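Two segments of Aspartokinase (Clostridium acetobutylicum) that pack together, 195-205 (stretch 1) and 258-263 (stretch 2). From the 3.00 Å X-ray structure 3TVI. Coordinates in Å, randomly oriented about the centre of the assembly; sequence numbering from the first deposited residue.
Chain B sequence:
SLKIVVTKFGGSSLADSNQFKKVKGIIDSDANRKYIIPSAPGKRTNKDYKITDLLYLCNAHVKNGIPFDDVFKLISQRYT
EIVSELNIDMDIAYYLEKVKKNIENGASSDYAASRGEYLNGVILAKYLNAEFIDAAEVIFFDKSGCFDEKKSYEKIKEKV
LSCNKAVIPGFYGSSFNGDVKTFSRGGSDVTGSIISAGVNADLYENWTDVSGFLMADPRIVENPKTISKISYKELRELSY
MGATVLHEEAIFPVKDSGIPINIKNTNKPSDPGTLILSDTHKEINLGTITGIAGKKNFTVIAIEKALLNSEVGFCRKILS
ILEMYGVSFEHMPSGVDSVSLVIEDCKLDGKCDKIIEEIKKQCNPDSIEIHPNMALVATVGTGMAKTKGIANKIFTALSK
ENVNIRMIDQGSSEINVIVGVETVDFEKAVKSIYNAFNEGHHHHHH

Stretch 1, residues 195-205: ISAGVNADLYE
Stretch 2 258-263: GIPINI

Parallel β-strands pair by a simple rule: a residue on one strand uses both its NH and its CO to bond the neighbours of its partner, so the hydrogen bonds straddle the register. Two segments of aspartokinase from Clostridium acetobutylicum, 55 or more residues apart in sequence where they touch, illustrate how such a pair begins beside the end of a helix.

The first segment opens as the last turn of a helix, residues 195–199. Val199 N bonds Ile195 O at 2.8 Å, and the helix closes in a Schellman motif: Asn200 takes positive phi (56/52), with Asn200 N to Ala197 O at 3.2 Å and Ala201 N to Ser196 O at 3.0 Å. Ala201 (-66/164) and Asp202 (-94/-26) then lead into the strand of Leu203 (-150/147), Tyr204 (-123/102) and Glu205 (-80/133).

The second segment starts at Gly258 (-99/39), an exposed loop residue that makes no contact with the first. Ile259 (-86/116; chi1 m, chi2 t) follows, and it gives up more surface to the other segment than any of its companions. Although its CA-to-CB bond points sideways, the side chain ends against the helix terminus, where CD1 lies 3.5 Å from Ser196 O, 3.5 Å from Ala201 O and 4.0 Å from Ser196 CB. These are van der Waals contacts, fitting a methyl group against the turn. Ile259 CG2 lies 4.4 Å from Tyr204 CB, an apolar contact.

Pro260 (-78/142, C-gamma endo) brings the chain into register. Its ring approaches the loop, Pro260 CD lying 3.2 Å from Asp202 O, while Pro260 CG meets Leu203 CD1 at 4.2 Å. Lacking an NH, proline cannot donate, but its carbonyl accepts the first interstrand bond, Tyr204 N to Pro260 O, at 2.9 Å and 160°. The same oxygen receives a CA-H...O contact from Leu203 CA at 3.6 Å.

At Ile261 (-104/134) the strands are properly paired. It forms a parallel bridge with Tyr204, their CA atoms 4.7 Å apart, and the strand axes run in the same general direction at 24°. Both side chains leave on one face of the sheet: Ile261 (chi1 m, chi2 t) sets CG1 3.7 Å from CD2 of Tyr204 (chi1 163°, chi2 38°), an oblique apolar contact with the ring. Ile261 CA also approaches Tyr204 O at 3.2 Å.

Asn262 (-113/110, chi1 t) completes the straddle: Asn262 N donates to Tyr204 O at 3.0 Å and 154°. It bridges Glu205, again with CA atoms 4.7 Å apart, and this pair shares the face opposite Tyr204 and Ile261. There Asn262 CB lies 4.4 Å from CG of Glu205 (m, t, chi3 3°) and 3.9 Å from CD1 of Leu203 (t, p), whose end bends back although its CA-to-CB bond points away. Asn262 O receives Glu205 CA at 3.5 Å. Ile263 (-75/123; chi1 -88°, chi2 58°) carries the strand onward, beyond contact.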

# COMPACT_ATOMS: atom_id res chain seq x y z
N ILE B 195 27.70 -25.22 -8.12
CA ILE B 195 28.24 -26.50 -8.55
C ILE B 195 27.18 -27.31 -9.27
O ILE B 195 27.46 -27.91 -10.32
CB ILE B 195 28.77 -27.33 -7.37
CG1 ILE B 195 30.05 -26.71 -6.80
CG2 ILE B 195 29.05 -28.76 -7.83
CD1 ILE B 195 31.16 -26.52 -7.80
N SER B 196 25.97 -27.34 -8.71
CA SER B 196 24.86 -28.07 -9.30
C SER B 196 24.62 -27.58 -10.73
O SER B 196 24.61 -28.37 -11.68
CB SER B 196 23.59 -27.89 -8.47
OG SER B 196 23.88 -27.90 -7.08
N ALA B 197 24.47 -26.26 -10.87
CA ALA B 197 24.34 -25.63 -12.17
C ALA B 197 25.45 -26.08 -13.13
O ALA B 197 25.17 -26.51 -14.24
CB ALA B 197 24.38 -24.12 -12.02
N GLY B 198 26.70 -25.99 -12.67
CA GLY B 198 27.85 -26.27 -13.52
C GLY B 198 28.01 -27.73 -13.92
O GLY B 198 28.54 -28.04 -14.99
N VAL B 199 27.55 -28.63 -13.05
CA VAL B 199 27.60 -30.06 -13.34
C VAL B 199 26.32 -30.55 -14.04
O VAL B 199 26.26 -31.69 -14.50
CB VAL B 199 27.79 -30.86 -12.05
CG1 VAL B 199 26.60 -30.67 -11.12
CG2 VAL B 199 27.99 -32.33 -12.37
N ASN B 200 25.31 -29.68 -14.12
CA ASN B 200 23.98 -30.07 -14.58
C ASN B 200 23.46 -31.21 -13.71
O ASN B 200 23.04 -32.25 -14.22
CB ASN B 200 23.99 -30.45 -16.06
CG ASN B 200 24.40 -29.29 -16.96
OD1 ASN B 200 23.86 -28.19 -16.86
ND2 ASN B 200 25.35 -29.54 -17.85
N ALA B 201 23.49 -31.01 -12.40
CA ALA B 201 23.05 -32.02 -11.44
C ALA B 201 21.55 -32.27 -11.56
O ALA B 201 20.81 -31.48 -12.16
CB ALA B 201 23.39 -31.58 -10.02
N ASP B 202 21.12 -33.39 -10.97
CA ASP B 202 19.70 -33.75 -10.92
C ASP B 202 19.00 -33.29 -9.66
O ASP B 202 17.78 -33.13 -9.64
CB ASP B 202 19.56 -35.26 -11.01
CG ASP B 202 20.19 -35.80 -12.23
OD1 ASP B 202 20.79 -35.00 -12.98
OD2 ASP B 202 20.09 -37.02 -12.45
N LEU B 203 19.78 -33.15 -8.60
CA LEU B 203 19.28 -32.77 -7.30
C LEU B 203 20.37 -32.01 -6.58
O LEU B 203 21.54 -32.28 -6.78
CB LEU B 203 18.92 -34.02 -6.49
CG LEU B 203 18.36 -33.84 -5.07
CD1 LEU B 203 17.06 -33.06 -5.08
CD2 LEU B 203 18.15 -35.20 -4.42
N TYR B 204 19.98 -31.04 -5.77
CA TYR B 204 20.92 -30.39 -4.88
C TYR B 204 20.35 -30.57 -3.47
O TYR B 204 19.40 -29.91 -3.09
CB TYR B 204 21.11 -28.93 -5.29
CG TYR B 204 21.73 -28.01 -4.25
CD1 TYR B 204 22.76 -28.44 -3.42
CD2 TYR B 204 21.30 -26.69 -4.13
CE1 TYR B 204 23.33 -27.58 -2.48
CE2 TYR B 204 21.86 -25.83 -3.20
CZ TYR B 204 22.87 -26.28 -2.38
OH TYR B 204 23.41 -25.41 -1.46
N GLU B 205 20.92 -31.52 -2.74
CA GLU B 205 20.50 -31.78 -1.37
C GLU B 205 21.18 -30.74 -0.51
O GLU B 205 22.37 -30.54 -0.66
CB GLU B 205 20.92 -33.17 -0.90
CG GLU B 205 20.06 -34.28 -1.45
CD GLU B 205 20.57 -35.66 -1.12
OE1 GLU B 205 21.58 -35.78 -0.39
OE2 GLU B 205 19.95 -36.65 -1.58
N GLY B 258 16.48 -26.09 -14.12
CA GLY B 258 15.35 -26.68 -13.38
C GLY B 258 15.73 -27.58 -12.22
O GLY B 258 15.08 -28.60 -11.98
N ILE B 259 16.76 -27.19 -11.46
CA ILE B 259 17.39 -28.09 -10.50
C ILE B 259 16.68 -28.07 -9.15
O ILE B 259 16.64 -27.04 -8.48
CB ILE B 259 18.88 -27.75 -10.31
CG1 ILE B 259 19.59 -27.77 -11.67
CG2 ILE B 259 19.53 -28.74 -9.35
CD1 ILE B 259 21.09 -28.03 -11.59
N PRO B 260 16.08 -29.20 -8.75
CA PRO B 260 15.36 -29.18 -7.50
C PRO B 260 16.30 -29.24 -6.30
O PRO B 260 17.31 -29.94 -6.35
CB PRO B 260 14.49 -30.43 -7.58
CG PRO B 260 15.25 -31.35 -8.45
CD PRO B 260 16.00 -30.50 -9.42
N ILE B 261 15.97 -28.49 -5.26
CA ILE B 261 16.68 -28.53 -4.00
C ILE B 261 15.86 -29.31 -2.99
O ILE B 261 14.66 -29.07 -2.85
CB ILE B 261 16.85 -27.13 -3.43
CG1 ILE B 261 17.61 -26.25 -4.41
CG2 ILE B 261 17.57 -27.18 -2.09
CD1 ILE B 261 17.83 -24.84 -3.90
N ASN B 262 16.51 -30.21 -2.26
CA ASN B 262 15.86 -30.93 -1.18
C ASN B 262 16.48 -30.52 0.16
O ASN B 262 17.63 -30.86 0.43
CB ASN B 262 16.01 -32.44 -1.39
CG ASN B 262 15.34 -33.26 -0.31
OD1 ASN B 262 15.02 -32.75 0.77
ND2 ASN B 262 15.14 -34.55 -0.58
N ILE B 263 15.73 -29.79 0.98
CA ILE B 263 16.19 -29.45 2.32
C ILE B 263 16.05 -30.70 3.18
O ILE B 263 14.97 -31.25 3.29
CB ILE B 263 15.41 -28.29 2.96
CG1 ILE B 263 16.06 -26.96 2.59
CG2 ILE B 263 15.45 -28.39 4.47
CD1 ILE B 263 16.15 -26.70 1.11